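Local atomic coordinates of hemolysin-related protein (Vibrio cholerae serotype O1, PDB entry 6MLT), a protein that is secreted into the biofilm matrix, binds metal ions and probably contributes to biofilm adhesion by recognising carbohydrate. Residues N228-D233 / V255-G260; Y211-Q216 / P235-S240; I186-N191 / S224-L229; I445-Y450 / D454-Q459. All coordinates share one frame; numbering follows the deposited sequence.

Contact 1 of 4, residues N228-D233 / V255-G260; sequences NLDGDD and VLEHDG. With NA (sodium ion), chain G.
The carboxylates of Asp230 and Glu257 lie almost parallel, with their planes 13° apart. Asp230 OD2 and Glu257 OE1 come closest at 3.8 Å. This is an approach of like charges, not a bond. The His258 ring lies next to its own neighbour in the turn: Asp259 CB sits above one face, offset toward the rim. Glu257 reaches across because its chain bends at chi2 (-71°), which brings the carboxylate back toward the loop. Asp230 has turned its other oxygen inward, and its OD1 binds a sodium ion at 2.3 Å. That ion probably offsets part of the negative charge, and Lys263 touches both acidic side chains. The loop 228-233 joins the first two strands of a four-stranded blade, and its Asn-x-Asp-x-Asp ligands at alternate positions resemble the metal loops of FG-GAP propellers. Asn228 OD1 and Asp232 OD1 bind the same ion, at 2.4 Å and 2.3 Å. Lys234 O and both carboxylate oxygens of Glu236 complete the six ligand atoms. Asp230 OD1 also accepts from Asp232 N at 3.2 Å, forming an Asx turn. The N-H meets it from above the carboxylate plane, 54° out. The apolar part of the contact is small. Leu229 CD1 rests 3.9 Å from Val255 CG1, and the two side chains cross obliquely. Ile445, from the next blade, packs on both.

Contact 2 of 4, residues Y211-Q216 / P235-S240; sequences YLWQYQ and PELVVS. With NA (sodium ion), chain G.
Leu237 and Trp213 meet between two neighbouring blades of the beta-propeller, and Val239 and Tyr215 form a second pair farther along. Residues 211-214 form the last strand of one four-stranded sheet. Residues 236-240 belong to the second strand of the next. No hydrogen bond links the segments, and both pairs that touch are apolar.

Leu237 points toward the other blade and offers one methyl. Its CD2 lies 4.1 Å from Trp213 CH2, at the edge of the indole and near its plane. The ring therefore meets the leucine with its six-membered end and not with a face. Trp213 holds CG between its backbone N and carbonyl carbon (chi1 53°), which carries CH2 in toward Leu237. On the five-membered ring, NE1 makes a weak hydrogen bond to His258 O. Trp213 also lies in a classic beta bulge, where it and Leu212 both face Leu204.

The second pair is looser. Val239 CG2 stands 4.5 Å from Tyr215 CE2 and meets the ring obliquely. The phenol end of Tyr215 is held elsewhere: OH bonds to Glu252 OE2 and, weakly, to Arg265 NE. Phe199, from the same sheet as Trp213, packs on both Leu237 and Val239.

Next to Leu237 in the chain, Glu236 belongs to the metal site of its own blade. Its carboxylate grips the sodium ion with both oxygens, OE2 at 2.6 Å and OE1 at much the same distance.

Contact 3 of 4, residues I186-N191 / S224-L229; sequences IAFDSN and SSVANL. With NA (sodium ion), chain F; NA (sodium ion), chain G.
Two blades of the propeller meet here through their innermost strands, each of which runs into a sodium-binding loop. Across the junction, Ile186 faces Ser224 and Phe188 faces Val226. The first pair is close: Ile186 CD1 lies 3.3 Å from Ser224 OG, and Ile186 CG1 is almost as near. This is a carbon-to-hydroxyl contact, not a hydrogen bond. Ser224 OG sits between its own backbone N and carbonyl carbon (chi1 61°), which turns the hydroxyl onto the isoleucine. The second pair is wider. Val226 CG2 approaches Phe188 CD2 at 4.1 Å and meets the ring obliquely. All four residues are buried. Beyond them the strands end and the loops part. Asp189 OD1 binds one sodium ion at 2.3 Å, and Asn191 OD1 binds it at 2.4 Å. Strand 224-227 runs on into the loop of the other sodium site. Asn191 N makes a weak bond back to Asp189 OD1. Strand 236-241, beside 224-227 in its sheet, adds Leu237 against Ile186 and Phe188. On the far side of strand 224-227, Val279 of strand 277-279 touches Ser225 and Ala227.

Contact 4 of 4, residues I445-Y450 / D454-Q459; sequences IVYAGY and DMYDAQ
Val446 and Met455 pack closely on one face of this beta hairpin. Met455 bends at chi2 (74°) and chi3 (70°), so its CE methyl folds over the neighbouring strand and reaches Val446 CB at 3.6 Å. The two residues are a non-hydrogen-bonded antiparallel pair. On either side of them are hydrogen-bonded pairs, Ile445 with Tyr456 and Tyr447 with Asp454. Each of these makes two backbone bonds. The shortest runs from Tyr456 N to Ile445 O, 2.7 Å. Trp464 and Phe282 pack on the Val446 and Met455 face.

The opposite face is also buried, but water bridges part of it. Tyr447 CE1 and Tyr456 CE1 stand 3.9 Å apart, and the Tyr456 atom lies at the edge of the Tyr447 ring, near its plane. Their hydroxyls are linked through one water, 2.6 Å from Tyr447 OH, which also donates to Asp454 OD2 at 2.7 Å. This water lies in the plane of the Tyr456 ring, at its edge. The loose, solvent side is the far end. Beyond Tyr456 the chain forms an Asx turn, in which Asp457 OD1 accepts from Gln459 N. Asp457 is partly exposed and Gln459 exposed.

Asp454 is buried, yet its carboxylate is well supplied with donors. Ser465 OG bonds to OD1, while Asn271 ND2 and the water serve OD2. Such a setting is consistent with a charged carboxylate buried on the face turned to the preceding blade.

In the fold
The contacts follow three successive four-stranded blades of the propeller. The first runs from strand 185-188 to 211-214, the second from 224-227 to 262-266. The third combines strand 277-279 with strands 443-448, 452-457 and 462-467. The beta-prism lectin sequence lies in the chain between the two parts of the third blade. Contact 1 is internal to the second blade. Contacts 2 and 3 join the first blade to it, their centres about 9 Å apart. Contact 4 is a hairpin of the third blade, its centre about 17 to 18 Å from the centres of the others. Contacts 1, 2 and 3 each include ligands of one sodium ion, bound between the second blade's first two strands. Ile445 of contact 4 packs on Leu229, Val255 and Val238.

Contact 1 of 4, residues N228-D233 / V255-G260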
# COMPACT_ATOMS: atom_id res chain seq x y z
N ASN A 228 4.97 4.71 2.51
CA ASN A 228 5.45 5.95 3.10
C ASN A 228 5.85 5.66 4.54
O ASN A 228 5.01 5.31 5.37
CB ASN A 228 4.39 7.04 3.04
CG ASN A 228 4.95 8.41 3.36
OD1 ASN A 228 6.17 8.58 3.45
ND2 ASN A 228 4.08 9.39 3.52
N LEU A 229 7.14 5.81 4.83
CA LEU A 229 7.70 5.47 6.13
C LEU A 229 8.39 6.65 6.80
O LEU A 229 9.18 6.44 7.73
CB LEU A 229 8.67 4.29 5.99
CG LEU A 229 8.04 3.00 5.46
CD1 LEU A 229 9.12 2.01 5.09
CD2 LEU A 229 7.10 2.40 6.49
N ASP A 230 8.11 7.87 6.36
CA ASP A 230 8.70 9.05 6.99
C ASP A 230 7.71 10.21 6.84
O ASP A 230 6.50 9.99 6.67
CB ASP A 230 10.08 9.35 6.39
CG ASP A 230 10.03 9.64 4.90
OD1 ASP A 230 8.93 9.93 4.38
OD2 ASP A 230 11.09 9.57 4.25
N GLY A 231 8.21 11.44 6.90
CA GLY A 231 7.37 12.62 6.97
C GLY A 231 7.13 13.37 5.67
O GLY A 231 6.53 14.45 5.71
N ASP A 232 7.57 12.84 4.53
CA ASP A 232 7.34 13.49 3.25
C ASP A 232 6.39 12.66 2.40
O ASP A 232 6.05 11.51 2.73
CB ASP A 232 8.66 13.71 2.50
CG ASP A 232 9.40 12.41 2.20
OD1 ASP A 232 8.78 11.47 1.66
OD2 ASP A 232 10.61 12.33 2.50
N ASP A 233 5.96 13.24 1.29
CA ASP A 233 5.02 12.59 0.38
C ASP A 233 5.71 11.63 -0.59
O ASP A 233 5.04 11.11 -1.49
CB ASP A 233 4.24 13.64 -0.40
N VAL A 255 15.39 -0.47 3.90
CA VAL A 255 14.46 0.55 3.42
C VAL A 255 15.27 1.55 2.62
O VAL A 255 16.23 2.14 3.13
CB VAL A 255 13.71 1.23 4.57
CG1 VAL A 255 12.81 2.34 4.03
CG2 VAL A 255 12.90 0.21 5.35
N LEU A 256 14.88 1.75 1.37
CA LEU A 256 15.54 2.67 0.47
C LEU A 256 14.65 3.87 0.21
O LEU A 256 13.42 3.76 0.18
CB LEU A 256 15.87 1.99 -0.86
CG LEU A 256 16.57 0.64 -0.78
CD1 LEU A 256 16.76 0.07 -2.17
CD2 LEU A 256 17.90 0.78 -0.07
N GLU A 257 15.28 5.03 0.04
CA GLU A 257 14.59 6.22 -0.42
C GLU A 257 14.34 6.12 -1.93
O GLU A 257 14.86 5.24 -2.61
CB GLU A 257 15.42 7.47 -0.10
CG GLU A 257 15.87 7.57 1.36
CD GLU A 257 14.73 7.88 2.32
OE1 GLU A 257 13.60 8.13 1.85
OE2 GLU A 257 14.97 7.88 3.55
N HIS A 258 13.54 7.06 -2.44
CA HIS A 258 13.15 7.01 -3.85
C HIS A 258 14.34 7.12 -4.79
O HIS A 258 14.24 6.69 -5.95
CB HIS A 258 12.16 8.13 -4.15
CG HIS A 258 12.78 9.50 -4.15
ND1 HIS A 258 13.08 10.18 -2.99
CD2 HIS A 258 13.17 10.30 -5.17
CE1 HIS A 258 13.62 11.34 -3.29
NE2 HIS A 258 13.69 11.44 -4.61
N ASP A 259 15.46 7.68 -4.35
CA ASP A 259 16.65 7.79 -5.18
C ASP A 259 17.64 6.65 -4.96
O ASP A 259 18.77 6.71 -5.45
CB ASP A 259 17.35 9.13 -4.92
CG ASP A 259 17.87 9.26 -3.50
OD1 ASP A 259 17.70 8.32 -2.70
OD2 ASP A 259 18.44 10.32 -3.18
N GLY A 260 17.25 5.61 -4.22
CA GLY A 260 18.09 4.46 -4.01
C GLY A 260 19.00 4.53 -2.80
O GLY A 260 19.60 3.52 -2.44
NA NA G . 8.14 9.36 2.34

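Contact 2 of 4, residues Y211-Q216 / P235-S240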
# COMPACT_ATOMS: atom_id res chain seq x y z
N TYR A 211 18.45 2.73 -17.41
CA TYR A 211 18.94 2.52 -16.05
C TYR A 211 18.89 3.82 -15.27
O TYR A 211 19.36 4.86 -15.74
CB TYR A 211 20.37 1.99 -16.13
CG TYR A 211 21.13 1.90 -14.83
CD1 TYR A 211 21.89 2.97 -14.38
CD2 TYR A 211 21.13 0.73 -14.07
CE1 TYR A 211 22.61 2.89 -13.20
CE2 TYR A 211 21.85 0.64 -12.90
CZ TYR A 211 22.59 1.73 -12.47
OH TYR A 211 23.31 1.65 -11.31
N LEU A 212 18.33 3.78 -14.06
CA LEU A 212 18.33 4.94 -13.17
C LEU A 212 19.29 4.77 -12.01
O LEU A 212 20.18 5.61 -11.82
CB LEU A 212 16.91 5.21 -12.64
CG LEU A 212 15.91 5.74 -13.67
CD1 LEU A 212 14.53 5.80 -13.06
CD2 LEU A 212 16.33 7.11 -14.20
N TRP A 213 19.13 3.73 -11.20
CA TRP A 213 20.06 3.45 -10.13
C TRP A 213 19.92 1.99 -9.72
O TRP A 213 19.01 1.29 -10.14
CB TRP A 213 19.85 4.38 -8.93
CG TRP A 213 18.46 4.45 -8.36
CD1 TRP A 213 17.55 5.45 -8.54
CD2 TRP A 213 17.83 3.50 -7.48
NE1 TRP A 213 16.40 5.19 -7.84
CE2 TRP A 213 16.55 4.00 -7.18
CE3 TRP A 213 18.23 2.28 -6.93
CZ2 TRP A 213 15.66 3.32 -6.35
CZ3 TRP A 213 17.34 1.61 -6.10
CH2 TRP A 213 16.07 2.13 -5.82
N GLN A 214 20.85 1.56 -8.87
CA GLN A 214 20.90 0.17 -8.47
C GLN A 214 21.39 0.07 -7.04
O GLN A 214 22.43 0.66 -6.70
CB GLN A 214 21.82 -0.61 -9.41
CG GLN A 214 21.87 -2.09 -9.16
CD GLN A 214 22.54 -2.82 -10.30
OE1 GLN A 214 22.07 -2.78 -11.44
NE2 GLN A 214 23.67 -3.46 -10.01
N TYR A 215 20.65 -0.65 -6.21
CA TYR A 215 21.08 -0.93 -4.84
C TYR A 215 22.07 -2.09 -4.87
O TYR A 215 21.74 -3.17 -5.36
CB TYR A 215 19.89 -1.26 -3.96
CG TYR A 215 20.26 -1.56 -2.53
CD1 TYR A 215 20.89 -0.60 -1.75
CD2 TYR A 215 19.99 -2.80 -1.96
CE1 TYR A 215 21.24 -0.86 -0.44
CE2 TYR A 215 20.34 -3.07 -0.64
CZ TYR A 215 20.97 -2.09 0.10
OH TYR A 215 21.32 -2.33 1.40
N GLN A 216 23.27 -1.86 -4.34
CA GLN A 216 24.30 -2.89 -4.29
C GLN A 216 24.04 -3.80 -3.10
O GLN A 216 24.13 -3.37 -1.94
CB GLN A 216 25.68 -2.25 -4.21
N PRO A 235 7.76 8.19 -1.99
CA PRO A 235 7.72 6.76 -1.67
C PRO A 235 9.05 6.27 -1.12
O PRO A 235 10.12 6.75 -1.49
CB PRO A 235 7.41 6.10 -3.02
CG PRO A 235 8.02 7.03 -4.02
CD PRO A 235 7.86 8.43 -3.44
N GLU A 236 8.95 5.31 -0.21
CA GLU A 236 10.08 4.52 0.24
C GLU A 236 9.89 3.09 -0.23
O GLU A 236 8.78 2.64 -0.49
CB GLU A 236 10.23 4.58 1.76
CG GLU A 236 10.92 5.84 2.29
CD GLU A 236 9.99 7.04 2.40
OE1 GLU A 236 8.89 6.90 2.98
OE2 GLU A 236 10.37 8.13 1.91
N LEU A 237 11.01 2.37 -0.34
CA LEU A 237 11.05 1.03 -0.90
C LEU A 237 11.65 0.10 0.14
O LEU A 237 12.74 0.36 0.66
CB LEU A 237 11.88 1.04 -2.18
CG LEU A 237 11.84 -0.14 -3.14
CD1 LEU A 237 10.45 -0.34 -3.71
CD2 LEU A 237 12.85 0.11 -4.26
N VAL A 238 10.94 -0.98 0.46
CA VAL A 238 11.43 -2.02 1.37
C VAL A 238 11.87 -3.21 0.53
O VAL A 238 11.10 -3.68 -0.31
CB VAL A 238 10.35 -2.43 2.38
CG1 VAL A 238 10.94 -3.37 3.42
CG2 VAL A 238 9.73 -1.21 3.04
N VAL A 239 13.08 -3.71 0.78
CA VAL A 239 13.65 -4.80 -0.01
C VAL A 239 14.20 -5.88 0.91
O VAL A 239 14.70 -5.59 2.00
CB VAL A 239 14.74 -4.29 -0.97
CG1 VAL A 239 14.19 -3.22 -1.90
CG2 VAL A 239 15.95 -3.75 -0.20
N SER A 240 14.14 -7.12 0.43
CA SER A 240 14.64 -8.29 1.15
C SER A 240 15.68 -9.02 0.31
O SER A 240 15.47 -9.26 -0.88
CB SER A 240 13.50 -9.27 1.49
OG SER A 240 12.64 -8.76 2.50
NA NA G . 8.14 9.36 2.34

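Contact 3 of 4, residues I186-N191 / S224-L229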
# COMPACT_ATOMS: atom_id res chain seq x y z
N ILE A 186 8.32 -4.79 -9.43
CA ILE A 186 7.17 -3.93 -9.14
C ILE A 186 7.35 -2.62 -9.89
O ILE A 186 8.44 -2.27 -10.34
CB ILE A 186 6.98 -3.66 -7.63
CG1 ILE A 186 8.16 -2.88 -7.05
CG2 ILE A 186 6.79 -4.97 -6.87
CD1 ILE A 186 7.82 -2.21 -5.71
N ALA A 187 6.25 -1.87 -10.00
CA ALA A 187 6.26 -0.57 -10.65
C ALA A 187 5.70 0.49 -9.71
O ALA A 187 4.71 0.25 -9.02
CB ALA A 187 5.45 -0.58 -11.94
N PHE A 188 6.33 1.67 -9.71
CA PHE A 188 5.82 2.81 -8.96
C PHE A 188 6.49 4.06 -9.49
O PHE A 188 7.58 4.00 -10.07
CB PHE A 188 6.07 2.65 -7.45
CG PHE A 188 7.52 2.76 -7.05
CD1 PHE A 188 8.40 1.72 -7.29
CD2 PHE A 188 7.99 3.89 -6.41
CE1 PHE A 188 9.73 1.81 -6.92
CE2 PHE A 188 9.32 4.00 -6.03
CZ PHE A 188 10.19 2.96 -6.28
N ASP A 189 5.80 5.19 -9.32
CA ASP A 189 6.34 6.49 -9.72
C ASP A 189 7.33 6.93 -8.66
O ASP A 189 6.95 7.43 -7.60
CB ASP A 189 5.21 7.51 -9.89
CG ASP A 189 5.69 8.82 -10.50
OD1 ASP A 189 6.92 9.00 -10.69
OD2 ASP A 189 4.83 9.68 -10.81
N SER A 190 8.62 6.75 -8.94
CA SER A 190 9.66 7.03 -7.96
C SER A 190 9.99 8.51 -7.85
O SER A 190 10.54 8.93 -6.82
CB SER A 190 10.94 6.28 -8.35
OG SER A 190 11.51 6.86 -9.51
N ASN A 191 9.70 9.30 -8.87
CA ASN A 191 10.18 10.68 -8.94
C ASN A 191 9.07 11.69 -9.22
O ASN A 191 9.37 12.85 -9.51
CB ASN A 191 11.27 10.81 -10.00
CG ASN A 191 10.82 10.28 -11.35
OD1 ASN A 191 9.63 10.16 -11.62
ND2 ASN A 191 11.79 9.96 -12.21
N SER A 224 9.84 -6.77 -2.92
CA SER A 224 9.88 -5.43 -2.38
C SER A 224 8.47 -4.94 -2.14
O SER A 224 7.49 -5.50 -2.65
CB SER A 224 10.62 -4.48 -3.34
OG SER A 224 9.95 -4.42 -4.59
N SER A 225 8.39 -3.90 -1.32
CA SER A 225 7.16 -3.20 -0.99
C SER A 225 7.43 -1.71 -1.12
O SER A 225 8.55 -1.25 -0.87
CB SER A 225 6.71 -3.50 0.46
OG SER A 225 6.57 -4.89 0.70
N VAL A 226 6.40 -0.96 -1.49
CA VAL A 226 6.48 0.50 -1.50
C VAL A 226 5.52 1.01 -0.45
O VAL A 226 4.42 0.46 -0.27
CB VAL A 226 6.18 1.08 -2.90
CG1 VAL A 226 4.79 0.71 -3.36
CG2 VAL A 226 6.37 2.58 -2.90
N ALA A 227 5.93 2.05 0.27
CA ALA A 227 5.13 2.61 1.35
C ALA A 227 5.73 3.95 1.74
O ALA A 227 6.86 4.28 1.37
CB ALA A 227 5.08 1.68 2.56
N ASN A 228 4.97 4.71 2.51
CA ASN A 228 5.45 5.95 3.10
C ASN A 228 5.85 5.66 4.54
O ASN A 228 5.01 5.31 5.37
CB ASN A 228 4.39 7.04 3.04
CG ASN A 228 4.95 8.41 3.36
OD1 ASN A 228 6.17 8.58 3.45
ND2 ASN A 228 4.08 9.39 3.52
N LEU A 229 7.14 5.81 4.83
CA LEU A 229 7.70 5.47 6.13
C LEU A 229 8.39 6.65 6.80
O LEU A 229 9.18 6.44 7.73
CB LEU A 229 8.67 4.29 5.99
CG LEU A 229 8.04 3.00 5.46
CD1 LEU A 229 9.12 2.01 5.09
CD2 LEU A 229 7.10 2.40 6.49
NA NA F . 8.24 8.45 -12.51
NA NA G . 8.14 9.36 2.34

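Contact 4 of 4, residues I445-Y450 / D454-Q459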
# COMPACT_ATOMS: atom_id res chain seq x y z
N ILE A 445 6.93 -2.96 9.44
CA ILE A 445 7.45 -3.83 8.39
C ILE A 445 7.69 -5.19 9.02
O ILE A 445 8.45 -5.31 9.98
CB ILE A 445 8.75 -3.27 7.80
CG1 ILE A 445 8.52 -1.90 7.18
CG2 ILE A 445 9.33 -4.23 6.77
CD1 ILE A 445 9.77 -1.04 7.16
N VAL A 446 7.04 -6.22 8.48
CA VAL A 446 7.13 -7.55 9.07
C VAL A 446 7.56 -8.54 7.99
O VAL A 446 7.13 -8.44 6.84
CB VAL A 446 5.79 -7.97 9.72
CG1 VAL A 446 4.69 -8.11 8.68
CG2 VAL A 446 5.96 -9.27 10.51
N TYR A 447 8.40 -9.49 8.39
CA TYR A 447 8.86 -10.53 7.47
C TYR A 447 9.32 -11.74 8.26
O TYR A 447 9.65 -11.65 9.45
CB TYR A 447 10.00 -10.02 6.57
CG TYR A 447 11.36 -9.95 7.24
CD1 TYR A 447 11.72 -8.86 8.02
CD2 TYR A 447 12.29 -10.97 7.07
CE1 TYR A 447 12.96 -8.78 8.61
CE2 TYR A 447 13.53 -10.91 7.66
CZ TYR A 447 13.87 -9.81 8.43
OH TYR A 447 15.11 -9.75 9.01
N ALA A 448 9.35 -12.88 7.57
CA ALA A 448 9.82 -14.13 8.13
C ALA A 448 11.21 -14.45 7.61
O ALA A 448 11.47 -14.34 6.41
CB ALA A 448 8.86 -15.27 7.78
N GLY A 449 12.10 -14.84 8.52
CA GLY A 449 13.41 -15.34 8.18
C GLY A 449 13.50 -16.84 8.34
O GLY A 449 12.48 -17.55 8.38
N TYR A 450 14.73 -17.34 8.44
CA TYR A 450 14.91 -18.78 8.66
C TYR A 450 14.36 -19.23 10.01
O TYR A 450 13.87 -20.36 10.13
CB TYR A 450 16.39 -19.15 8.57
CG TYR A 450 16.87 -19.37 7.15
CD1 TYR A 450 16.61 -20.57 6.49
CD2 TYR A 450 17.59 -18.39 6.48
CE1 TYR A 450 17.05 -20.78 5.19
CE2 TYR A 450 18.03 -18.59 5.18
CZ TYR A 450 17.76 -19.78 4.55
OH TYR A 450 18.20 -19.98 3.26
N ASP A 454 9.81 -11.24 12.32
CA ASP A 454 10.25 -10.02 12.98
C ASP A 454 9.47 -8.82 12.47
O ASP A 454 9.26 -8.67 11.27
CB ASP A 454 11.75 -9.79 12.76
CG ASP A 454 12.61 -10.83 13.46
OD1 ASP A 454 12.06 -11.59 14.26
OD2 ASP A 454 13.84 -10.88 13.19
N MET A 455 9.07 -7.96 13.40
CA MET A 455 8.36 -6.72 13.11
C MET A 455 9.27 -5.54 13.41
O MET A 455 9.86 -5.47 14.49
CB MET A 455 7.09 -6.61 13.96
CG MET A 455 6.35 -5.28 13.86
SD MET A 455 5.46 -5.10 12.30
CE MET A 455 4.16 -6.31 12.53
N TYR A 456 9.39 -4.63 12.45
CA TYR A 456 10.18 -3.42 12.57
C TYR A 456 9.30 -2.18 12.46
O TYR A 456 8.31 -2.18 11.72
CB TYR A 456 11.27 -3.37 11.49
CG TYR A 456 12.42 -4.30 11.76
CD1 TYR A 456 12.34 -5.65 11.44
CD2 TYR A 456 13.58 -3.84 12.37
CE1 TYR A 456 13.39 -6.50 11.71
CE2 TYR A 456 14.64 -4.69 12.64
CZ TYR A 456 14.54 -6.02 12.31
OH TYR A 456 15.58 -6.88 12.57
N ASP A 457 9.66 -1.12 13.18
CA ASP A 457 8.98 0.15 12.97
C ASP A 457 9.62 0.90 11.79
O ASP A 457 10.58 0.43 11.16
CB ASP A 457 8.97 0.98 14.26
CG ASP A 457 10.34 1.52 14.65
OD1 ASP A 457 11.29 1.51 13.84
OD2 ASP A 457 10.45 1.97 15.81
N ALA A 458 9.06 2.07 11.46
CA ALA A 458 9.50 2.79 10.27
C ALA A 458 10.96 3.23 10.35
O ALA A 458 11.58 3.47 9.31
CB ALA A 458 8.61 4.01 10.04
N GLN A 459 11.52 3.33 11.55
CA GLN A 459 12.89 3.78 11.75
C GLN A 459 13.90 2.64 11.81
O GLN A 459 15.10 2.91 11.95
CB GLN A 459 13.00 4.61 13.04
CG GLN A 459 12.38 5.99 12.96
CD GLN A 459 10.87 5.96 12.85
OE1 GLN A 459 10.19 5.28 13.63
NE2 GLN A 459 10.33 6.69 11.88
O HOH W 1 15.37 -9.27 11.60